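Local coordinates for fimbriae-associated protein FAP1 (Streptococcus parasanguinis, PDB 2X12) that forms serine-rich fimbriae linked to the streptococcal cell wall and, through domains such as this one, probably takes part in adhesion and biofilm formation, at residues Y197-I202 with K263-H268; K209-Y214 with T294-P299; G237-P242 with V257-T262; F301-S306 with I322-G327. One frame throughout, in Å; residues are numbered along the deposited sequence.

Interaction 1: Y197-I202 with K263-H268; sequences YDPTTI and KGVTKH
This is an antiparallel strand pairing with a loop-on-loop contact beside it, at the end of strand 190-197 and the approach to strand 268-276 in the five-stranded sheet. Tyr-197 and His-268 are a hydrogen-bonded pair. His-268 N reaches Tyr-197 O at 2.8 Å, nearly straight (168°) and in the carbonyl plane; the return bond, Tyr-197 N to His-268 O, is 3.1 Å long, with the donor above the His-268 carbonyl plane. With CG of Tyr-197 anti to the backbone N (chi1 -175°), one face of its ring takes Pro-199 CD over its centre. Pro-199 also slides past Val-265 in the opposite direction, CG to CG1 4.1 Å. Asp-198 crosses the extended Lys-267 chain obliquely. The charged ends stay apart, Asp-198 OD2 to Lys-267 NZ 5.5 Å, so any attraction is probably long-range. As modelled, Asp-198 OD1 accepts from Thr-200 N, which fits an Asx turn, though the place of this oxygen is less certain. Tyr-197 OH bonds with Ala-329 O and Thr-294 OG1, and His-268 ND1 with Asp-236 OD2. Both side chains touch Thr-215 of strand 212-220, and Tyr-197 also Ala-292 of strand 287-295, so the pair bridges the two large sheets.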
loop_
_atom_site.group_PDB
_atom_site.type_symbol
_atom_site.label_atom_id
_atom_site.label_comp_id
_atom_site.label_asym_id
_atom_site.label_seq_id
_atom_site.Cartn_x
_atom_site.Cartn_y
_atom_site.Cartn_z
ATOM N N TYR A 197 -6.298 2.100 -5.412
ATOM C CA TYR A 197 -5.360 1.564 -6.389
ATOM C C TYR A 197 -5.936 1.651 -7.802
ATOM O O TYR A 197 -7.067 1.262 -8.034
ATOM C CB TYR A 197 -5.098 0.105 -6.027
ATOM C CG TYR A 197 -4.056 -0.665 -6.829
ATOM C CD1 TYR A 197 -2.861 -0.096 -7.234
ATOM C CD2 TYR A 197 -4.241 -2.010 -7.093
ATOM C CE1 TYR A 197 -1.889 -0.860 -7.892
ATOM C CE2 TYR A 197 -3.277 -2.785 -7.756
ATOM C CZ TYR A 197 -2.102 -2.214 -8.166
ATOM O OH TYR A 197 -1.171 -2.987 -8.866
ATOM N N ASP A 198 -5.151 2.180 -8.737
ATOM C CA ASP A 198 -5.542 2.279 -10.150
ATOM C C ASP A 198 -4.465 1.809 -11.110
ATOM O O ASP A 198 -3.704 2.589 -11.633
ATOM C CB ASP A 198 -5.887 3.727 -10.497
ATOM C CG ASP A 198 -6.366 3.873 -11.918
ATOM O OD1 ASP A 198 -6.890 2.877 -12.482
ATOM O OD2 ASP A 198 -6.209 4.978 -12.476
ATOM N N PRO A 199 -4.397 0.528 -11.360
ATOM C CA PRO A 199 -3.352 0.035 -12.230
ATOM C C PRO A 199 -3.699 0.211 -13.698
ATOM O O PRO A 199 -2.920 -0.075 -14.573
ATOM C CB PRO A 199 -3.257 -1.437 -11.840
ATOM C CG PRO A 199 -4.553 -1.761 -11.303
ATOM C CD PRO A 199 -5.049 -0.550 -10.625
ATOM N N THR A 200 -4.885 0.712 -13.921
ATOM C CA THR A 200 -5.451 0.934 -15.213
ATOM C C THR A 200 -4.576 1.664 -16.179
ATOM O O THR A 200 -4.711 1.462 -17.377
ATOM C CB THR A 200 -6.748 1.689 -14.979
ATOM O OG1 THR A 200 -7.733 0.696 -14.720
ATOM C CG2 THR A 200 -7.172 2.665 -16.130
ATOM N N THR A 201 -3.681 2.521 -15.700
ATOM C CA THR A 201 -2.846 3.259 -16.669
ATOM C C THR A 201 -1.552 2.499 -16.984
ATOM O O THR A 201 -1.139 2.402 -18.133
ATOM C CB THR A 201 -2.561 4.703 -16.231
ATOM O OG1 THR A 201 -3.785 5.274 -15.786
ATOM C CG2 THR A 201 -2.011 5.572 -17.420
ATOM N N ILE A 202 -0.935 1.923 -15.973
ATOM C CA ILE A 202 0.189 1.058 -16.217
ATOM C C ILE A 202 -0.216 -0.084 -17.143
ATOM O O ILE A 202 0.503 -0.373 -18.081
ATOM C CB ILE A 202 0.716 0.478 -14.907
ATOM C CG1 ILE A 202 1.302 1.585 -14.028
ATOM C CG2 ILE A 202 1.746 -0.582 -15.175
ATOM C CD1 ILE A 202 0.301 2.162 -13.064
ATOM N N LYS A 263 -12.171 -9.777 -14.099
ATOM C CA LYS A 263 -11.935 -9.933 -15.523
ATOM C C LYS A 263 -11.241 -8.693 -15.971
ATOM O O LYS A 263 -11.785 -7.616 -15.892
ATOM C CB LYS A 263 -13.203 -10.198 -16.376
ATOM C CG LYS A 263 -12.909 -11.193 -17.565
ATOM C CD LYS A 263 -14.082 -11.413 -18.538
ATOM C CE LYS A 263 -14.217 -10.265 -19.601
ATOM N NZ LYS A 263 -15.141 -10.556 -20.765
ATOM N N GLY A 264 -10.008 -8.841 -16.406
ATOM C CA GLY A 264 -9.274 -7.714 -16.948
ATOM C C GLY A 264 -8.657 -6.929 -15.831
ATOM O O GLY A 264 -8.506 -7.441 -14.728
ATOM N N VAL A 265 -8.314 -5.680 -16.124
ATOM C CA VAL A 265 -7.641 -4.792 -15.171
ATOM C C VAL A 265 -8.588 -3.666 -14.774
ATOM O O VAL A 265 -9.166 -3.032 -15.630
ATOM C CB VAL A 265 -6.364 -4.220 -15.851
ATOM C CG1 VAL A 265 -5.662 -3.219 -14.967
ATOM C CG2 VAL A 265 -5.419 -5.346 -16.199
ATOM N N THR A 266 -8.760 -3.433 -13.480
ATOM C CA THR A 266 -9.651 -2.349 -13.018
ATOM C C THR A 266 -9.098 -1.677 -11.774
ATOM O O THR A 266 -8.227 -2.249 -11.092
ATOM C CB THR A 266 -11.051 -2.864 -12.596
ATOM O OG1 THR A 266 -10.931 -3.621 -11.383
ATOM C CG2 THR A 266 -11.708 -3.705 -13.674
ATOM N N LYS A 267 -9.654 -0.493 -11.483
ATOM C CA LYS A 267 -9.489 0.203 -10.206
ATOM C C LYS A 267 -9.855 -0.717 -9.102
ATOM O O LYS A 267 -10.702 -1.544 -9.289
ATOM C CB LYS A 267 -10.442 1.386 -10.106
ATOM C CG LYS A 267 -10.101 2.524 -11.056
ATOM C CD LYS A 267 -11.040 3.730 -10.877
ATOM C CE LYS A 267 -10.496 4.975 -11.645
ATOM N NZ LYS A 267 -11.537 6.051 -11.803
ATOM N N HIS A 268 -9.258 -0.545 -7.936
ATOM C CA HIS A 268 -9.629 -1.329 -6.776
ATOM C C HIS A 268 -9.600 -0.488 -5.545
ATOM O O HIS A 268 -8.947 0.522 -5.542
ATOM C CB HIS A 268 -8.664 -2.457 -6.616
ATOM C CG HIS A 268 -8.777 -3.482 -7.683
ATOM N ND1 HIS A 268 -9.816 -4.387 -7.727
ATOM C CD2 HIS A 268 -7.991 -3.751 -8.754
ATOM C CE1 HIS A 268 -9.656 -5.180 -8.776
ATOM N NE2 HIS A 268 -8.558 -4.816 -9.418
#

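Interaction 2: K209-Y214 with T294-P299; sequences KTLKTY and TTLSDP
Tyr-214 and Thr-295 form an antiparallel hydrogen-bonded pair, CA to CA 5.3 Å, where strand 212-220 begins and strand 287-295 ends. The two strands are neighbours in the larger antiparallel beta sheet although some eighty residues separate them in sequence. Tyr-214 N points almost straight (172°) at Thr-295 O, nearly along the C=O axis, and Thr-295 N answers with a 3.0 Å bond to Tyr-214 O in the carbonyl plane. Past the pair, the chain from Leu-296 to Pro-299 turns back and folds over the tyrosine. CG of Tyr-214 is anti to the carbonyl carbon (chi1 -81°), so the side chain lies alongside Pro-299 and points the same way. Pro-299 CB sits over the ring face, 3.6 Å from the centroid of Tyr-214 and 13° off the ring normal, a CH-pi contact. In the plane of the same ring, Ser-297 O meets the edge at CE1 of Tyr-214 (3.6 Å). Leu-211 crosses Leu-296 obliquely at the other end of the contact, CD1 to CB 3.9 Å. Thr-213 OG1 is bonded to Thr-262 O in the neighbouring strand 254-263 and Gly-264 O just beyond it. Thr-295 OG1 occupies the crowded position between its backbone N and carbonyl carbon, touches Tyr-214 CB at 3.5 Å, and donates across the turn to Asp-298 O at 2.6 Å.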
loop_
_atom_site.group_PDB
_atom_site.type_symbol
_atom_site.label_atom_id
_atom_site.label_comp_id
_atom_site.label_asym_id
_atom_site.label_seq_id
_atom_site.Cartn_x
_atom_site.Cartn_y
_atom_site.Cartn_z
ATOM N N LYS A 209 -7.463 -7.806 -21.431
ATOM C CA LYS A 209 -8.896 -7.823 -21.135
ATOM C C LYS A 209 -9.433 -9.229 -20.784
ATOM O O LYS A 209 -10.431 -9.340 -20.054
ATOM C CB LYS A 209 -9.719 -7.214 -22.302
ATOM C CG LYS A 209 -9.595 -5.637 -22.483
ATOM C CD LYS A 209 -10.547 -5.033 -23.592
ATOM C CE LYS A 209 -10.590 -5.941 -24.889
ATOM N NZ LYS A 209 -11.196 -5.370 -26.163
ATOM N N THR A 210 -8.806 -10.291 -21.302
ATOM C CA THR A 210 -9.331 -11.646 -21.077
ATOM C C THR A 210 -8.789 -12.282 -19.813
ATOM O O THR A 210 -9.149 -13.389 -19.474
ATOM C CB THR A 210 -9.038 -12.600 -22.265
ATOM O OG1 THR A 210 -7.630 -12.758 -22.446
ATOM C CG2 THR A 210 -9.633 -12.062 -23.539
ATOM N N LEU A 211 -7.915 -11.585 -19.105
ATOM C CA LEU A 211 -7.218 -12.216 -18.008
ATOM C C LEU A 211 -7.990 -12.163 -16.733
ATOM O O LEU A 211 -8.859 -11.327 -16.571
ATOM C CB LEU A 211 -5.885 -11.540 -17.782
ATOM C CG LEU A 211 -4.863 -11.770 -18.868
ATOM C CD1 LEU A 211 -3.574 -11.014 -18.467
ATOM C CD2 LEU A 211 -4.644 -13.265 -19.062
ATOM N N LYS A 212 -7.631 -13.042 -15.809
ATOM C CA LYS A 212 -8.294 -13.119 -14.536
ATOM C C LYS A 212 -7.327 -12.663 -13.494
ATOM O O LYS A 212 -6.562 -13.451 -12.957
ATOM C CB LYS A 212 -8.805 -14.524 -14.309
ATOM C CG LYS A 212 -10.246 -14.658 -14.831
ATOM C CD LYS A 212 -10.735 -16.144 -15.173
ATOM C CE LYS A 212 -12.272 -16.166 -15.668
ATOM N NZ LYS A 212 -12.547 -16.851 -17.018
ATOM N N THR A 213 -7.375 -11.375 -13.216
ATOM C CA THR A 213 -6.384 -10.745 -12.385
ATOM C C THR A 213 -6.670 -10.815 -10.901
ATOM O O THR A 213 -7.826 -10.885 -10.467
ATOM C CB THR A 213 -6.215 -9.265 -12.767
ATOM O OG1 THR A 213 -7.387 -8.533 -12.406
ATOM C CG2 THR A 213 -6.011 -9.166 -14.271
ATOM N N TYR A 214 -5.581 -10.796 -10.140
ATOM C CA TYR A 214 -5.634 -10.725 -8.706
ATOM C C TYR A 214 -5.039 -9.411 -8.221
ATOM O O TYR A 214 -4.038 -8.941 -8.770
ATOM C CB TYR A 214 -4.824 -11.841 -8.098
ATOM C CG TYR A 214 -5.529 -13.143 -8.052
ATOM C CD1 TYR A 214 -5.259 -14.098 -8.978
ATOM C CD2 TYR A 214 -6.448 -13.435 -7.074
ATOM C CE1 TYR A 214 -5.893 -15.326 -8.964
ATOM C CE2 TYR A 214 -7.100 -14.679 -7.039
ATOM C CZ TYR A 214 -6.795 -15.620 -8.010
ATOM O OH TYR A 214 -7.346 -16.856 -8.119
ATOM N N THR A 294 -0.740 -5.815 -8.667
ATOM C CA THR A 294 -1.557 -6.689 -9.456
ATOM C C THR A 294 -0.740 -7.882 -9.937
ATOM O O THR A 294 0.449 -7.729 -10.219
ATOM C CB THR A 294 -2.055 -5.955 -10.683
ATOM O OG1 THR A 294 -3.061 -4.968 -10.316
ATOM C CG2 THR A 294 -2.624 -6.931 -11.623
ATOM N N THR A 295 -1.346 -9.072 -10.014
ATOM C CA THR A 295 -0.776 -10.165 -10.810
ATOM C C THR A 295 -1.738 -10.616 -11.891
ATOM O O THR A 295 -2.895 -10.690 -11.662
ATOM C CB THR A 295 -0.408 -11.418 -10.023
ATOM O OG1 THR A 295 -1.558 -11.907 -9.374
ATOM C CG2 THR A 295 0.637 -11.153 -9.037
ATOM N N LEU A 296 -1.215 -10.989 -13.046
ATOM C CA LEU A 296 -2.001 -11.346 -14.190
ATOM C C LEU A 296 -2.637 -12.694 -14.069
ATOM O O LEU A 296 -3.643 -12.912 -14.710
ATOM C CB LEU A 296 -1.139 -11.306 -15.429
ATOM C CG LEU A 296 -0.560 -9.886 -15.588
ATOM C CD1 LEU A 296 0.223 -9.673 -16.877
ATOM C CD2 LEU A 296 -1.652 -8.856 -15.526
ATOM N N SER A 297 -2.106 -13.620 -13.277
ATOM C CA SER A 297 -2.820 -14.903 -13.175
ATOM C C SER A 297 -2.689 -15.621 -11.876
ATOM O O SER A 297 -3.608 -16.322 -11.506
ATOM C CB SER A 297 -2.376 -15.860 -14.266
ATOM O OG SER A 297 -1.427 -16.758 -13.744
ATOM N N ASP A 298 -1.537 -15.454 -11.230
ATOM C CA ASP A 298 -1.146 -16.230 -10.065
ATOM C C ASP A 298 -1.516 -15.508 -8.776
ATOM O O ASP A 298 -1.112 -14.363 -8.573
ATOM C CB ASP A 298 0.383 -16.422 -10.111
ATOM C CG ASP A 298 0.898 -17.519 -9.134
ATOM O OD1 ASP A 298 0.145 -18.015 -8.258
ATOM O OD2 ASP A 298 2.083 -17.904 -9.255
ATOM N N PRO A 299 -2.233 -16.185 -7.864
ATOM C CA PRO A 299 -2.627 -15.600 -6.553
ATOM C C PRO A 299 -1.603 -15.711 -5.431
ATOM O O PRO A 299 -1.891 -15.272 -4.303
ATOM C CB PRO A 299 -3.832 -16.438 -6.163
ATOM C CG PRO A 299 -3.540 -17.769 -6.733
ATOM C CD PRO A 299 -2.824 -17.522 -8.043
#

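Interaction 3: G237-P242 with V257-T262; sequences GAATNP and VSKGTT
Lys-259 lays its extended side chain across the end of a beta hairpin made by strands 240-243 and 254-263. Its CB starts 3.8 Å from Ala-239 O, the same oxygen to which Lys-259 N makes a weak backbone hydrogen bond. CG, anti to the carbonyl carbon, passes Asn-241 ND2 at 3.7 Å, and CD is next to Asn-241 OD1 (4.0 Å). CE comes closer to Asn-241 OD1, 3.5 Å, and also meets Thr-240 O and the methyl CB of Ala-239 (4.0 Å). The lysine chain and the Asn-241 amide thus cross at about a right angle. Beneath them the backbones pair in antiparallel fashion: Thr-240 and Ser-258 are a non-hydrogen-bonded pair, Asn-241 and Val-257 a hydrogen-bonded one. Val-257 N to Asn-241 O is nearly straight (175°), whereas Asn-241 N to Val-257 O, equally short at 2.8 Å, is more bent (138°). Ser-258 OG donates to Gly-260 O two residues on, nearly along the C=O axis. Thr-240 OG1 is bonded to Val-233 O of strand 227-235, and strand 254-263 lies between 240-243 and 212-220, with Val-257 packed on Tyr-214 and Ser-258 bonded to Thr-215.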
loop_
_atom_site.group_PDB
_atom_site.type_symbol
_atom_site.label_atom_id
_atom_site.label_comp_id
_atom_site.label_asym_id
_atom_site.label_seq_id
_atom_site.Cartn_x
_atom_site.Cartn_y
_atom_site.Cartn_z
ATOM N N GLY A 237 -14.400 -4.668 -1.028
ATOM C CA GLY A 237 -15.343 -5.187 -0.042
ATOM C C GLY A 237 -15.354 -6.684 0.157
ATOM O O GLY A 237 -16.185 -7.177 0.944
ATOM N N ALA A 238 -14.482 -7.409 -0.558
ATOM C CA ALA A 238 -14.464 -8.862 -0.485
ATOM C C ALA A 238 -13.269 -9.271 0.369
ATOM O O ALA A 238 -12.372 -8.467 0.603
ATOM C CB ALA A 238 -14.401 -9.450 -1.852
ATOM N N ALA A 239 -13.254 -10.514 0.851
ATOM C CA ALA A 239 -12.145 -10.998 1.702
ATOM C C ALA A 239 -10.827 -11.278 0.915
ATOM O O ALA A 239 -10.788 -11.141 -0.322
ATOM C CB ALA A 239 -12.593 -12.221 2.551
ATOM N N THR A 240 -9.787 -11.633 1.680
ATOM C CA THR A 240 -8.441 -11.877 1.212
ATOM C C THR A 240 -7.741 -13.116 1.855
ATOM O O THR A 240 -7.993 -13.457 2.998
ATOM C CB THR A 240 -7.574 -10.664 1.561
ATOM O OG1 THR A 240 -7.609 -10.429 2.981
ATOM C CG2 THR A 240 -8.094 -9.437 0.843
ATOM N N ASN A 241 -6.836 -13.771 1.122
ATOM C CA ASN A 241 -5.930 -14.769 1.717
ATOM C C ASN A 241 -4.599 -14.129 1.995
ATOM O O ASN A 241 -4.121 -13.313 1.197
ATOM C CB ASN A 241 -5.689 -15.947 0.782
ATOM C CG ASN A 241 -6.958 -16.720 0.500
ATOM O OD1 ASN A 241 -7.668 -17.170 1.435
ATOM N ND2 ASN A 241 -7.281 -16.859 -0.774
ATOM N N PRO A 242 -3.995 -14.461 3.137
ATOM C CA PRO A 242 -2.689 -13.939 3.441
ATOM C C PRO A 242 -1.603 -14.792 2.770
ATOM O O PRO A 242 -1.704 -16.013 2.736
ATOM C CB PRO A 242 -2.633 -14.040 4.961
ATOM C CG PRO A 242 -3.432 -15.157 5.263
ATOM C CD PRO A 242 -4.536 -15.204 4.271
ATOM N N VAL A 257 -4.048 -11.024 -0.340
ATOM C CA VAL A 257 -4.368 -11.130 -1.757
ATOM C C VAL A 257 -5.846 -11.404 -1.902
ATOM O O VAL A 257 -6.437 -12.025 -1.031
ATOM C CB VAL A 257 -3.601 -12.243 -2.410
ATOM C CG1 VAL A 257 -4.115 -12.454 -3.791
ATOM C CG2 VAL A 257 -2.161 -11.887 -2.442
ATOM N N SER A 258 -6.459 -10.935 -2.979
ATOM C CA SER A 258 -7.898 -11.124 -3.111
ATOM C C SER A 258 -8.258 -12.604 -3.302
ATOM O O SER A 258 -7.486 -13.405 -3.895
ATOM C CB SER A 258 -8.451 -10.327 -4.278
ATOM O OG SER A 258 -7.751 -10.624 -5.441
ATOM N N LYS A 259 -9.420 -12.964 -2.772
ATOM C CA LYS A 259 -9.908 -14.312 -2.900
ATOM C C LYS A 259 -10.441 -14.504 -4.297
ATOM O O LYS A 259 -10.303 -15.587 -4.884
ATOM C CB LYS A 259 -11.002 -14.606 -1.872
ATOM C CG LYS A 259 -10.434 -15.028 -0.509
ATOM C CD LYS A 259 -11.360 -15.920 0.389
ATOM C CE LYS A 259 -10.898 -15.800 1.900
ATOM N NZ LYS A 259 -11.649 -16.663 2.870
ATOM N N GLY A 260 -11.044 -13.450 -4.838
ATOM C CA GLY A 260 -11.588 -13.505 -6.188
ATOM C C GLY A 260 -10.726 -12.743 -7.183
ATOM O O GLY A 260 -9.892 -11.869 -6.815
ATOM N N THR A 261 -10.951 -13.059 -8.451
ATOM C CA THR A 261 -10.282 -12.373 -9.548
ATOM C C THR A 261 -11.191 -11.306 -10.183
ATOM O O THR A 261 -12.360 -11.129 -9.839
ATOM C CB THR A 261 -9.867 -13.398 -10.630
ATOM O OG1 THR A 261 -11.023 -14.138 -11.094
ATOM C CG2 THR A 261 -8.849 -14.365 -10.077
ATOM N N THR A 262 -10.638 -10.605 -11.145
ATOM C CA THR A 262 -11.356 -9.553 -11.830
ATOM C C THR A 262 -11.115 -9.717 -13.301
ATOM O O THR A 262 -9.972 -9.779 -13.721
ATOM C CB THR A 262 -10.803 -8.220 -11.373
ATOM O OG1 THR A 262 -11.162 -8.061 -10.005
ATOM C CG2 THR A 262 -11.366 -7.096 -12.163
#

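Interaction 4: F301-S306 with I322-G327; sequences FYEDGS and IANDSG
Asp-304 OD1 is gripped by three donors: Ser-306 N at 2.9 Å, Ser-306 OG at 2.6 Å and, from the other segment, Asn-324 ND2 at 2.8 Å. All three arrive from above the carboxylate plane, which stands 84° from the Asn-324 amide. The other carboxylate oxygen, OD2, is bonded to Asn-249 ND2 and Ser-251 OG. Asn-324 ND2 gives a second bond to Tyr-302 O, 2.9 Å away and on a lone pair of that carbonyl. Both acceptors lie in the amide plane, so the rotation of the Asn-324 side chain is fixed. Ser-306 N on Asp-304 OD1 closes an Asx turn, which leads into strand 307-311; 322-327 follows strand 318-322, the hairpin partner of 307-311, so the contact joins the two chain ends at the open end of that hairpin. Glu-303 bends at its second torsion (chi2 -62°) and slides past Asn-324 to present its carboxylate to the turning backbone. Glu-303 OE1 takes Asn-324 N at 2.7 Å, almost straight (177°), and Glu-303 OE2 takes Asp-325 N at 3.2 Å, each on its syn lone pair. A weak bond runs from Gly-327 N to Glu-303 OE2. These N-H groups would probably favour the ionised form of this buried acid. Glu-303 CG lies 4.0 Å from Gly-327 CA, and the Tyr-302 ring meets Tyr-218 edge-to-face.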
loop_
_atom_site.group_PDB
_atom_site.type_symbol
_atom_site.label_atom_id
_atom_site.label_comp_id
_atom_site.label_asym_id
_atom_site.label_seq_id
_atom_site.Cartn_x
_atom_site.Cartn_y
_atom_site.Cartn_z
ATOM N N PHE A 301 1.697 -14.426 -4.340
ATOM C CA PHE A 301 2.786 -13.485 -4.536
ATOM C C PHE A 301 3.103 -12.651 -3.312
ATOM O O PHE A 301 2.239 -12.446 -2.488
ATOM C CB PHE A 301 2.480 -12.587 -5.723
ATOM C CG PHE A 301 1.228 -11.805 -5.589
ATOM C CD1 PHE A 301 0.022 -12.356 -5.953
ATOM C CD2 PHE A 301 1.261 -10.530 -5.146
ATOM C CE1 PHE A 301 -1.140 -11.645 -5.854
ATOM C CE2 PHE A 301 0.106 -9.806 -5.047
ATOM C CZ PHE A 301 -1.102 -10.360 -5.418
ATOM N N TYR A 302 4.347 -12.182 -3.219
ATOM C CA TYR A 302 4.763 -11.391 -2.072
ATOM C C TYR A 302 5.598 -10.283 -2.629
ATOM O O TYR A 302 6.732 -10.503 -2.987
ATOM C CB TYR A 302 5.548 -12.256 -1.102
ATOM C CG TYR A 302 5.867 -11.678 0.264
ATOM C CD1 TYR A 302 4.999 -11.795 1.316
ATOM C CD2 TYR A 302 7.076 -11.107 0.524
ATOM C CE1 TYR A 302 5.302 -11.292 2.554
ATOM C CE2 TYR A 302 7.393 -10.618 1.787
ATOM C CZ TYR A 302 6.506 -10.713 2.784
ATOM O OH TYR A 302 6.865 -10.251 4.030
ATOM N N GLU A 303 4.993 -9.115 -2.783
ATOM C CA GLU A 303 5.662 -7.935 -3.304
ATOM C C GLU A 303 5.690 -6.950 -2.164
ATOM O O GLU A 303 4.767 -6.145 -1.971
ATOM C CB GLU A 303 4.897 -7.409 -4.503
ATOM C CG GLU A 303 4.785 -8.433 -5.633
ATOM C CD GLU A 303 6.156 -8.857 -6.223
ATOM O OE1 GLU A 303 7.158 -8.113 -5.968
ATOM O OE2 GLU A 303 6.209 -9.936 -6.907
ATOM N N ASP A 304 6.711 -7.162 -1.329
ATOM C CA ASP A 304 7.194 -6.191 -0.344
ATOM C C ASP A 304 7.933 -5.266 -1.237
ATOM O O ASP A 304 7.948 -5.512 -2.464
ATOM C CB ASP A 304 8.144 -6.844 0.653
ATOM C CG ASP A 304 9.356 -7.519 -0.007
ATOM O OD1 ASP A 304 9.595 -7.289 -1.206
ATOM O OD2 ASP A 304 10.103 -8.277 0.693
ATOM N N GLY A 305 8.585 -4.245 -0.725
ATOM C CA GLY A 305 9.278 -3.368 -1.676
ATOM C C GLY A 305 10.753 -3.591 -1.687
ATOM O O GLY A 305 11.524 -2.643 -1.827
ATOM N N SER A 306 11.176 -4.826 -1.501
ATOM C CA SER A 306 12.543 -5.015 -1.074
ATOM C C SER A 306 13.547 -4.732 -2.174
ATOM O O SER A 306 14.667 -4.421 -1.872
ATOM C CB SER A 306 12.749 -6.414 -0.533
ATOM O OG SER A 306 12.209 -7.356 -1.422
ATOM N N ILE A 322 10.816 -2.703 -7.898
ATOM C CA ILE A 322 11.067 -3.774 -8.840
ATOM C C ILE A 322 10.388 -5.029 -8.310
ATOM O O ILE A 322 10.523 -5.397 -7.113
ATOM C CB ILE A 322 12.552 -4.057 -9.006
ATOM C CG1 ILE A 322 13.234 -2.934 -9.803
ATOM C CG2 ILE A 322 12.770 -5.412 -9.699
ATOM C CD1 ILE A 322 14.708 -2.665 -9.402
ATOM N N ALA A 323 9.672 -5.717 -9.191
ATOM C CA ALA A 323 8.866 -6.810 -8.722
ATOM C C ALA A 323 9.795 -7.905 -8.309
ATOM O O ALA A 323 10.871 -8.045 -8.877
ATOM C CB ALA A 323 7.934 -7.262 -9.803
ATOM N N ASN A 324 9.401 -8.652 -7.285
ATOM C CA ASN A 324 10.186 -9.803 -6.843
ATOM C C ASN A 324 10.042 -10.939 -7.865
ATOM O O ASN A 324 10.965 -11.692 -8.122
ATOM C CB ASN A 324 9.755 -10.249 -5.427
ATOM C CG ASN A 324 10.112 -9.222 -4.350
ATOM O OD1 ASN A 324 11.101 -8.494 -4.474
ATOM N ND2 ASN A 324 9.296 -9.141 -3.302
ATOM N N ASP A 325 8.856 -11.033 -8.433
ATOM C CA ASP A 325 8.553 -11.997 -9.445
ATOM C C ASP A 325 7.530 -11.438 -10.429
ATOM O O ASP A 325 7.865 -10.686 -11.352
ATOM C CB ASP A 325 7.994 -13.284 -8.805
ATOM C CG ASP A 325 8.951 -14.490 -8.943
ATOM O OD1 ASP A 325 9.405 -14.979 -7.842
ATOM O OD2 ASP A 325 9.217 -14.923 -10.130
ATOM N N SER A 326 6.269 -11.773 -10.176
ATOM C CA SER A 326 5.231 -11.764 -11.189
ATOM C C SER A 326 4.220 -10.665 -10.913
ATOM O O SER A 326 3.226 -10.506 -11.647
ATOM C CB SER A 326 4.542 -13.132 -11.187
ATOM O OG SER A 326 3.968 -13.340 -9.906
ATOM N N GLY A 327 4.467 -9.940 -9.829
ATOM C CA GLY A 327 3.696 -8.767 -9.499
ATOM C C GLY A 327 3.997 -7.660 -10.478
ATOM O O GLY A 327 5.075 -7.629 -11.106
#

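Overall arrangement
Strand 212-220 brings interactions 1, 2 and 3 together. The centres of interactions 1 and 2 are about 11 Å apart, and Gly-264 N to Leu-211 O (2.7 Å), probably a hydrogen bond, links their loops. Interactions 2 and 3, about 12 Å apart between centres, share the larger sheet, with Thr-213 O near Thr-262 N at 2.9 Å. Interaction 4 follows the others in sequence. Its Phe-301 packs against interactions 2 and 3: Phe-301 CD1 lies 3.4 Å from Thr-295 CG2 of interaction 2, and CZ 3.5 Å from Val-257 CG2 of interaction 3. Interactions 1 and 4 do not touch; their nearest atoms are about 7 Å apart.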